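Side-chain contacts in SusD-like carbohydrate binding protein (Bacteroides vulgatus, PDB 3LEW), which probably binds carbohydrate at the bacterial outer membrane, as a member of the SusD family of nutrient-binding proteins: residues A[127-130]-A[131-134]; A[168-171]-A[172-176]; A[249-252]-A[253-256]; A[370-373]-A[374-378]. All coordinates share one frame; numbering follows the deposited sequence. Where two conformers were deposited one is given.

All four interactions are local, and they follow one another along the chain. Interaction 1 lies near the end of helix 111-135. Interaction 2 opens helix 170-187, which packs on that helix; their centres are about 9 Å apart. Interaction 3 turns the chain into strand 254-258. It meets interaction 1 where the W256 and F127 rings touch, although the centres are about 22 Å apart. Interaction 4 closes helix 365-376, with its centre about 19 Å from that of interaction 3, and a salt bridge between E253 and R376 ties the two. Interactions 1 and 4 lie on opposite sides of the chain's centre. Interaction 3 thus touches both interaction 1 and interaction 4, which do not touch each other.

Interaction 1 (A[127-130]-A[131-134]); sequences FLYL and HLAS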
loop_
_atom_site.group_PDB
_atom_site.type_symbol
_atom_site.label_atom_id
_atom_site.label_comp_id
_atom_site.label_asym_id
_atom_site.label_seq_id
_atom_site.Cartn_x
_atom_site.Cartn_y
_atom_site.Cartn_z
ATOM N N PHE A 127 8.333 4.403 -8.917
ATOM C CA PHE A 127 7.460 3.737 -7.944
ATOM C C PHE A 127 8.250 3.036 -6.830
ATOM O O PHE A 127 7.846 3.090 -5.659
ATOM C CB PHE A 127 6.564 2.722 -8.642
ATOM C CG PHE A 127 5.689 1.900 -7.712
ATOM C CD1 PHE A 127 4.560 2.447 -7.118
ATOM C CD2 PHE A 127 5.958 0.589 -7.463
ATOM C CE1 PHE A 127 3.731 1.698 -6.275
ATOM C CE2 PHE A 127 5.135 -0.145 -6.614
ATOM C CZ PHE A 127 4.025 0.407 -6.055
ATOM N N LEU A 128 9.365 2.413 -7.199
ATOM C CA LEU A 128 10.175 1.680 -6.234
ATOM C C LEU A 128 10.956 2.672 -5.357
ATOM O O LEU A 128 11.080 2.479 -4.142
ATOM C CB LEU A 128 11.074 0.643 -6.905
ATOM C CG LEU A 128 10.277 -0.507 -7.566
ATOM C CD1 LEU A 128 11.229 -1.364 -8.479
ATOM C CD2 LEU A 128 9.486 -1.318 -6.522
ATOM N N TYR A 129 11.410 3.782 -5.914
ATOM C CA TYR A 129 12.013 4.849 -5.039
ATOM C C TYR A 129 10.957 5.489 -4.116
ATOM O O TYR A 129 11.267 5.904 -2.992
ATOM C CB TYR A 129 12.800 5.887 -5.829
ATOM C CG TYR A 129 14.149 5.366 -6.276
ATOM C CD1 TYR A 129 15.086 4.917 -5.356
ATOM C CD2 TYR A 129 14.470 5.265 -7.640
ATOM C CE1 TYR A 129 16.305 4.383 -5.750
ATOM C CE2 TYR A 129 15.712 4.749 -8.050
ATOM C CZ TYR A 129 16.614 4.275 -7.095
ATOM O OH TYR A 129 17.832 3.722 -7.460
ATOM N N LEU A 130 9.693 5.566 -4.561
ATOM C CA LEU A 130 8.610 6.037 -3.690
ATOM C C LEU A 130 8.423 5.091 -2.496
ATOM O O LEU A 130 8.227 5.513 -1.354
ATOM C CB LEU A 130 7.297 6.186 -4.441
ATOM C CG LEU A 130 6.047 6.553 -3.644
ATOM C CD1 LEU A 130 6.279 7.901 -2.946
ATOM C CD2 LEU A 130 4.806 6.628 -4.546
ATOM N N HIS A 131 8.490 3.788 -2.750
ATOM C CA HIS A 131 8.468 2.804 -1.668
ATOM C C HIS A 131 9.572 3.040 -0.628
ATOM O O HIS A 131 9.323 3.102 0.597
ATOM C CB HIS A 131 8.608 1.405 -2.225
ATOM C CG HIS A 131 8.705 0.352 -1.158
ATOM N ND1 HIS A 131 7.656 0.046 -0.309
ATOM C CD2 HIS A 131 9.724 -0.474 -0.815
ATOM C CE1 HIS A 131 8.040 -0.899 0.541
ATOM N NE2 HIS A 131 9.285 -1.248 0.242
ATOM N N LEU A 132 10.796 3.219 -1.123
ATOM C CA LEU A 132 11.935 3.447 -0.245
ATOM C C LEU A 132 11.750 4.739 0.537
ATOM O O LEU A 132 11.877 4.739 1.792
ATOM C CB LEU A 132 13.246 3.428 -1.042
ATOM C CG LEU A 132 13.651 2.053 -1.594
ATOM C CD1 LEU A 132 14.750 2.164 -2.723
ATOM C CD2 LEU A 132 14.125 1.101 -0.491
ATOM N N ALA A 133 11.393 5.832 -0.150
ATOM C CA ALA A 133 11.257 7.130 0.490
ATOM C C ALA A 133 10.180 7.153 1.577
ATOM O O ALA A 133 10.349 7.774 2.609
ATOM C CB ALA A 133 10.932 8.206 -0.552
ATOM N N SER A 134 9.067 6.481 1.308
ATOM C CA SER A 134 7.890 6.544 2.195
ATOM C C SER A 134 7.935 5.612 3.388
ATOM O O SER A 134 7.135 5.806 4.314
ATOM C CB SER A 134 6.597 6.315 1.390
ATOM O OG SER A 134 6.546 5.039 0.764
#
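S134 turns its OG between the backbone N and the carbonyl carbon (chi1 61°), which carries the hydroxyl back one turn to the carbonyl of L130. S134 OG donates to L130 O at 2.7 Å. S134 N donates to the same oxygen at 3.0 Å. The two donors come from opposite faces of the carbonyl plane, so L130 O is held from both. The buried hydroxyl thus finds an acceptor within its own helix. With an alanine here the hydroxyl is gone, and L130 O would probably lose its grip on one face. Y129 and L132 both set CG anti to the carbonyl carbon (chi1 -76° and -69°). This lets L132 CD1 approach Y129 CD1 obliquely, at 3.8 Å. A133 N bonds to Y129 O at 2.8 Å, and A133 CB rests 3.4 Å from that same Y129 O. H131 CB lies 3.3 Å from L128 O, while its NE2 is bonded to S86 OG. All eight residues are buried. L128, Y129 and L132 face helix 81-103. F127 and L130 touch helix 202-215. On a further side, L130, A133 and S134 pack against helix 170-187.

Interaction 2 (A[168-171]-A[172-176]); sequences SSVS and EVYAQ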
loop_
_atom_site.group_PDB
_atom_site.type_symbol
_atom_site.label_atom_id
_atom_site.label_comp_id
_atom_site.label_asym_id
_atom_site.label_seq_id
_atom_site.Cartn_x
_atom_site.Cartn_y
_atom_site.Cartn_z
ATOM N N SER A 168 21.353 8.107 0.037
ATOM C CA SER A 168 20.822 9.469 -0.150
ATOM C C SER A 168 19.807 9.762 0.939
ATOM O O SER A 168 19.379 8.848 1.615
ATOM C CB SER A 168 20.158 9.588 -1.511
ATOM O OG SER A 168 21.134 9.443 -2.516
ATOM N N SER A 169 19.397 11.023 1.056
ATOM C CA SER A 169 18.451 11.455 2.084
ATOM C C SER A 169 17.037 11.226 1.614
ATOM O O SER A 169 16.776 11.026 0.408
ATOM C CB SER A 169 18.555 12.930 2.381
ATOM O OG SER A 169 18.167 13.711 1.251
ATOM N N VAL A 170 16.111 11.306 2.569
ATOM C CA VAL A 170 14.691 11.136 2.238
ATOM C C VAL A 170 14.225 12.171 1.213
ATOM O O VAL A 170 13.497 11.804 0.255
ATOM C CB VAL A 170 13.786 11.126 3.516
ATOM C CG1 VAL A 170 13.977 12.405 4.351
ATOM C CG2 VAL A 170 12.295 10.898 3.143
ATOM N N SER A 171 14.688 13.419 1.317
ATOM C CA SER A 171 14.327 14.442 0.320
ATOM C C SER A 171 14.866 14.053 -1.069
ATOM O O SER A 171 14.179 14.208 -2.087
ATOM C CB SER A 171 14.872 15.818 0.704
ATOM O OG SER A 171 14.249 16.331 1.868
ATOM N N GLU A 172 16.097 13.545 -1.101
ATOM C CA GLU A 172 16.712 13.163 -2.372
ATOM C C GLU A 172 16.018 11.960 -3.028
ATOM O O GLU A 172 15.853 11.925 -4.252
ATOM C CB GLU A 172 18.194 12.881 -2.188
ATOM C CG GLU A 172 19.005 14.118 -1.921
ATOM C CD GLU A 172 20.432 13.866 -1.460
ATOM O OE1 GLU A 172 20.723 12.768 -0.921
ATOM O OE2 GLU A 172 21.232 14.834 -1.577
ATOM N N VAL A 173 15.585 10.995 -2.229
ATOM C CA VAL A 173 14.911 9.823 -2.763
ATOM C C VAL A 173 13.529 10.215 -3.257
ATOM O O VAL A 173 13.096 9.767 -4.343
ATOM C CB VAL A 173 14.879 8.651 -1.784
ATOM C CG1 VAL A 173 14.101 7.478 -2.358
ATOM C CG2 VAL A 173 16.306 8.211 -1.447
ATOM N N TYR A 174 12.814 11.031 -2.477
ATOM C CA TYR A 174 11.551 11.601 -3.007
ATOM C C TYR A 174 11.770 12.352 -4.343
ATOM O O TYR A 174 10.987 12.179 -5.280
ATOM C CB TYR A 174 10.828 12.472 -1.972
ATOM C CG TYR A 174 9.882 11.726 -1.051
ATOM C CD1 TYR A 174 8.763 11.056 -1.551
ATOM C CD2 TYR A 174 10.066 11.768 0.320
ATOM C CE1 TYR A 174 7.894 10.379 -0.731
ATOM C CE2 TYR A 174 9.190 11.089 1.172
ATOM C CZ TYR A 174 8.093 10.430 0.635
ATOM O OH TYR A 174 7.203 9.763 1.440
ATOM N N ALA A 175 12.809 13.185 -4.448
ATOM C CA ALA A 175 13.059 13.958 -5.647
ATOM C C ALA A 175 13.357 13.030 -6.849
ATOM O O ALA A 175 12.940 13.297 -7.970
ATOM C CB ALA A 175 14.203 14.988 -5.435
ATOM N N GLN A 176 14.080 11.940 -6.578
ATOM C CA GLN A 176 14.402 10.938 -7.594
ATOM C C GLN A 176 13.121 10.278 -8.091
ATOM O O GLN A 176 12.923 10.162 -9.286
ATOM C CB GLN A 176 15.359 9.866 -7.021
ATOM C CG GLN A 176 15.804 8.786 -8.027
ATOM C CD GLN A 176 16.632 9.371 -9.142
ATOM O OE1 GLN A 176 17.592 10.114 -8.880
ATOM N NE2 GLN A 176 16.272 9.074 -10.395
#
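S169 and E172 hold each other at the start of helix 170-187, in a capping box. S169 OG accepts from E172 N at 3.1 Å. In return E172 OE1 accepts from S169 N at 3.0 Å, in a nearly straight bond of 168°. That N-H meets OE1 on the anti side, 31° out of the carboxylate plane. E172 CG stands beside its own backbone N (chi1 -71°), and the extended chain beyond it runs back past S169 OG to bring the carboxylate to the N-H of the cap residue. S168 CB also lies 3.3 Å from E172 OE1, beside the box.

The tight part of the contact is on the inner side, where V173 and Y174 face helix 111-135 and pack on A133. V170 and Y174 lie side by side and point the same way, with V170 CG2 3.7 Å from Y174 CE2. V173 CG2 rests 3.4 Å from S169 O, whose main-chain partner is V173 N. V170, V173 and Y174 are all buried. The outer side is looser: E172 and A175 are exposed, and A175 meets this first turn mainly through S171 O. E172 also touches H487.

A valine in place of S169 would probably leave E172 N without its side-chain acceptor at the open helix end. The box pairs two N-H groups, one of the first helical turn and one of the cap residue, with side-chain oxygens. The negative carboxylate also sits close to the helix N-terminus, where it is likely to be favoured by the helix dipole.

Interaction 3 (A[249-252]-A[253-256]); sequences VDNK and EWIW
N251 OD1 accepts from E253 N at 2.8 Å, the shortest polar bond between 249-252 and 253-256. The donor lies in the carbonyl plane of the side-chain amide. N251 CG is anti to its backbone N (chi1 -178°), which lets the amide fold back over the turn. The main-chain oxygen of N251 takes a second bond, from W254 N at 3.1 Å. This donor stands well above the carbonyl plane, so the bond is poorly directed.

The same asparagine also covers the indole of W254. N251 CB makes a CH-pi contact over the face of the five-membered ring, 3.8 Å from its centroid. The amide plane is turned only 27° from the ring. N251 CG lies 3.5 Å from W254 CD1. V249 N lies over the same face of the indole, and V249 CG1 packs 3.9 Å from W254 CZ3.

E253 points its buried carboxylate elsewhere. OE2 forms a salt bridge with R345 and OE1 one with R376, and the N-H groups of M237 and A347 bond to it as well. These partners probably help to keep it charged.

The bonds of N251 define an Asx turn combined with a type I beta turn, N251 to W254. It leads into strand 254-258, which pairs antiparallel with 341-345 and carries a classic beta bulge where I255 and W256 face M344.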
loop_
_atom_site.group_PDB
_atom_site.type_symbol
_atom_site.label_atom_id
_atom_site.label_comp_id
_atom_site.label_asym_id
_atom_site.label_seq_id
_atom_site.Cartn_x
_atom_site.Cartn_y
_atom_site.Cartn_z
ATOM N N VAL A 249 -9.019 -7.408 -11.398
ATOM C CA VAL A 249 -8.546 -6.196 -12.062
ATOM C C VAL A 249 -9.558 -5.628 -13.080
ATOM O O VAL A 249 -9.410 -4.462 -13.515
ATOM C CB VAL A 249 -7.192 -6.422 -12.814
ATOM C CG1 VAL A 249 -6.064 -6.748 -11.831
ATOM C CG2 VAL A 249 -7.359 -7.477 -13.917
ATOM N N ASP A 250 -10.569 -6.419 -13.426
ATOM C CA ASP A 250 -11.612 -6.011 -14.342
ATOM C C ASP A 250 -12.447 -4.816 -13.784
ATOM O O ASP A 250 -13.109 -4.126 -14.516
ATOM C CB ASP A 250 -12.513 -7.201 -14.758
ATOM C CG ASP A 250 -11.748 -8.367 -15.447
ATOM O OD1 ASP A 250 -10.696 -8.117 -16.066
ATOM O OD2 ASP A 250 -12.236 -9.559 -15.416
ATOM N N ASN A 251 -12.376 -4.543 -12.491
ATOM C CA ASN A 251 -13.144 -3.447 -11.893
ATOM C C ASN A 251 -12.724 -2.095 -12.487
ATOM O O ASN A 251 -11.515 -1.766 -12.542
ATOM C CB ASN A 251 -12.926 -3.555 -10.383
ATOM C CG ASN A 251 -13.680 -2.550 -9.588
ATOM O OD1 ASN A 251 -13.579 -1.354 -9.828
ATOM N ND2 ASN A 251 -14.469 -3.036 -8.616
ATOM N N LYS A 252 -13.702 -1.284 -12.925
ATOM C CA LYS A 252 -13.391 -0.003 -13.593
ATOM C C LYS A 252 -12.770 1.060 -12.683
ATOM O O LYS A 252 -12.246 2.059 -13.173
ATOM C CB LYS A 252 -14.617 0.581 -14.294
ATOM C CG LYS A 252 -14.980 -0.159 -15.600
ATOM C CD LYS A 252 -16.360 0.293 -16.177
ATOM C CE LYS A 252 -17.518 -0.186 -15.310
ATOM N NZ LYS A 252 -18.825 0.399 -15.757
ATOM N N GLU A 253 -12.854 0.879 -11.377
ATOM C CA GLU A 253 -12.221 1.835 -10.479
ATOM C C GLU A 253 -10.750 1.509 -10.236
ATOM O O GLU A 253 -9.990 2.323 -9.697
ATOM C CB GLU A 253 -13.000 1.899 -9.152
ATOM C CG GLU A 253 -12.853 3.265 -8.505
ATOM C CD GLU A 253 -13.215 3.320 -7.042
ATOM O OE1 GLU A 253 -14.413 3.116 -6.688
ATOM O OE2 GLU A 253 -12.303 3.572 -6.223
ATOM N N TRP A 254 -10.333 0.290 -10.548
ATOM C CA TRP A 254 -8.925 -0.080 -10.392
ATOM C C TRP A 254 -8.136 0.530 -11.537
ATOM O O TRP A 254 -8.315 0.167 -12.691
ATOM C CB TRP A 254 -8.704 -1.583 -10.379
ATOM C CG TRP A 254 -9.248 -2.353 -9.235
ATOM C CD1 TRP A 254 -10.392 -2.090 -8.496
ATOM C CD2 TRP A 254 -8.725 -3.592 -8.731
ATOM N NE1 TRP A 254 -10.592 -3.092 -7.559
ATOM C CE2 TRP A 254 -9.598 -4.029 -7.692
ATOM C CE3 TRP A 254 -7.613 -4.380 -9.066
ATOM C CZ2 TRP A 254 -9.392 -5.216 -7.009
ATOM C CZ3 TRP A 254 -7.421 -5.589 -8.404
ATOM C CH2 TRP A 254 -8.311 -5.983 -7.361
ATOM N N ILE A 255 -7.231 1.428 -11.189
ATOM C CA ILE A 255 -6.288 2.014 -12.131
ATOM C C ILE A 255 -5.115 1.078 -12.378
ATOM O O ILE A 255 -4.647 0.956 -13.503
ATOM C CB ILE A 255 -5.773 3.348 -11.579
ATOM C CG1 ILE A 255 -6.949 4.338 -11.474
ATOM C CG2 ILE A 255 -4.686 3.919 -12.474
ATOM C CD1 ILE A 255 -6.583 5.637 -10.744
ATOM N N TRP A 256 -4.699 0.363 -11.335
ATOM C CA TRP A 256 -3.507 -0.443 -11.392
ATOM C C TRP A 256 -3.673 -1.630 -10.490
ATOM O O TRP A 256 -4.089 -1.486 -9.323
ATOM C CB TRP A 256 -2.312 0.402 -10.912
ATOM C CG TRP A 256 -0.942 -0.015 -11.347
ATOM C CD1 TRP A 256 -0.585 -0.672 -12.498
ATOM C CD2 TRP A 256 0.290 0.375 -10.729
ATOM N NE1 TRP A 256 0.781 -0.756 -12.604
ATOM C CE2 TRP A 256 1.341 -0.158 -11.512
ATOM C CE3 TRP A 256 0.610 1.067 -9.556
ATOM C CZ2 TRP A 256 2.694 0.004 -11.165
ATOM C CZ3 TRP A 256 1.932 1.198 -9.226
ATOM C CH2 TRP A 256 2.952 0.667 -10.019
#

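Interaction 4 (A[370-373]-A[374-378]); sequences NDLK and TARGA
The guanidinium of R376 is met obliquely by the CD1 methyl of L372, with CD1 3.8 Å from NE and 4.0 Å from NH2. The pair lies in the last turn of helix 365-376, which ends in a Schellman motif. L372 CG is anti to the backbone N (chi1 177°), and the R376 chain bends at chi2; the two side chains cross at a slant, which leaves CD1 beside NE. The polar side of the group is taken up outside this turn. NH2 has a salt bridge with E401, and NH1 bonds to Y301 OH. The charge of E401 probably favours the positive form of this buried arginine. The other flat group, the amide of N370, bonds through OD1 to I381 N.

In the Schellman motif, A378 N reaches back to K373 O at 2.9 Å, and G377 N bonds to T374 O at 3.2 Å. G377 has positive phi (88°). A side chain here would collide with the carbonyl O of R376, which explains the glycine. R376 N bonds to L372 O and more weakly to K373 O. K373 CB packs on A378 CB at 3.9 Å, the side-chain contact between the residues that flank a Schellman cap. The K373 chain leads away from it, and its NZ forms a salt bridge with E397 of helix 387-401. L372 faces helix 346-359.

T374, exposed, reaches back one turn to N370. Its N and its OG1 both donate to N370 O at 2.9 Å, and they reach that oxygen from opposite faces of its plane.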
loop_
_atom_site.group_PDB
_atom_site.type_symbol
_atom_site.label_atom_id
_atom_site.label_comp_id
_atom_site.label_asym_id
_atom_site.label_seq_id
_atom_site.Cartn_x
_atom_site.Cartn_y
_atom_site.Cartn_z
ATOM N N ASN A 370 -16.477 15.043 -0.424
ATOM C CA ASN A 370 -17.910 14.777 -0.427
ATOM C C ASN A 370 -18.352 13.907 -1.600
ATOM O O ASN A 370 -19.335 13.195 -1.472
ATOM C CB ASN A 370 -18.705 16.081 -0.389
ATOM C CG ASN A 370 -18.846 16.638 1.030
ATOM O OD1 ASN A 370 -18.627 15.916 2.009
ATOM N ND2 ASN A 370 -19.188 17.913 1.147
ATOM N N ASP A 371 -17.683 13.998 -2.751
ATOM C CA ASP A 371 -17.983 13.107 -3.900
ATOM C C ASP A 371 -17.783 11.627 -3.470
ATOM O O ASP A 371 -18.620 10.765 -3.774
ATOM C CB ASP A 371 -17.059 13.350 -5.113
ATOM C CG ASP A 371 -17.332 14.642 -5.841
ATOM O OD1 ASP A 371 -18.497 15.141 -5.818
ATOM O OD2 ASP A 371 -16.342 15.158 -6.475
ATOM N N LEU A 372 -16.653 11.344 -2.805
ATOM C CA LEU A 372 -16.366 9.988 -2.360
ATOM C C LEU A 372 -17.380 9.589 -1.293
ATOM O O LEU A 372 -17.959 8.508 -1.345
ATOM C CB LEU A 372 -14.958 9.876 -1.807
ATOM C CG LEU A 372 -14.539 8.525 -1.240
ATOM C CD1 LEU A 372 -14.755 7.353 -2.239
ATOM C CD2 LEU A 372 -13.054 8.619 -0.792
ATOM N N LYS A 373 -17.605 10.470 -0.326
ATOM C CA LYS A 373 -18.565 10.161 0.735
ATOM C C LYS A 373 -19.971 9.828 0.163
ATOM O O LYS A 373 -20.585 8.811 0.537
ATOM C CB LYS A 373 -18.611 11.282 1.768
ATOM C CG LYS A 373 -17.413 11.364 2.694
ATOM C CD LYS A 373 -17.530 12.596 3.628
ATOM C CE LYS A 373 -16.397 12.719 4.676
ATOM N NZ LYS A 373 -16.281 11.499 5.544
ATOM N N THR A 374 -20.477 10.691 -0.718
ATOM C CA THR A 374 -21.728 10.460 -1.400
ATOM C C THR A 374 -21.780 9.086 -2.096
ATOM O O THR A 374 -22.800 8.350 -2.002
ATOM C CB THR A 374 -22.029 11.582 -2.418
ATOM O OG1 THR A 374 -22.172 12.817 -1.697
ATOM C CG2 THR A 374 -23.354 11.285 -3.191
ATOM N N ALA A 375 -20.716 8.746 -2.806
ATOM C CA ALA A 375 -20.666 7.510 -3.561
ATOM C C ALA A 375 -20.831 6.306 -2.618
ATOM O O ALA A 375 -21.462 5.281 -2.992
ATOM C CB ALA A 375 -19.374 7.394 -4.385
ATOM N N ARG A 376 -20.335 6.425 -1.386
ATOM C CA ARG A 376 -20.409 5.297 -0.457
ATOM C C ARG A 376 -21.627 5.341 0.483
ATOM O O ARG A 376 -21.852 4.407 1.242
ATOM C CB ARG A 376 -19.134 5.220 0.366
ATOM C CG ARG A 376 -17.843 5.156 -0.459
ATOM C CD ARG A 376 -17.755 3.954 -1.380
ATOM N NE ARG A 376 -16.497 3.947 -2.117
ATOM C CZ ARG A 376 -16.373 3.714 -3.418
ATOM N NH1 ARG A 376 -17.427 3.426 -4.194
ATOM N NH2 ARG A 376 -15.161 3.776 -3.957
ATOM N N GLY A 377 -22.401 6.416 0.457
ATOM C CA GLY A 377 -23.536 6.543 1.381
ATOM C C GLY A 377 -23.205 7.179 2.727
ATOM O O GLY A 377 -24.023 7.171 3.630
ATOM N N ALA A 378 -22.003 7.726 2.847
ATOM C CA ALA A 378 -21.547 8.415 4.038
ATOM C C ALA A 378 -22.147 9.831 4.114
ATOM O O ALA A 378 -22.486 10.436 3.096
ATOM C CB ALA A 378 -20.031 8.502 4.030
#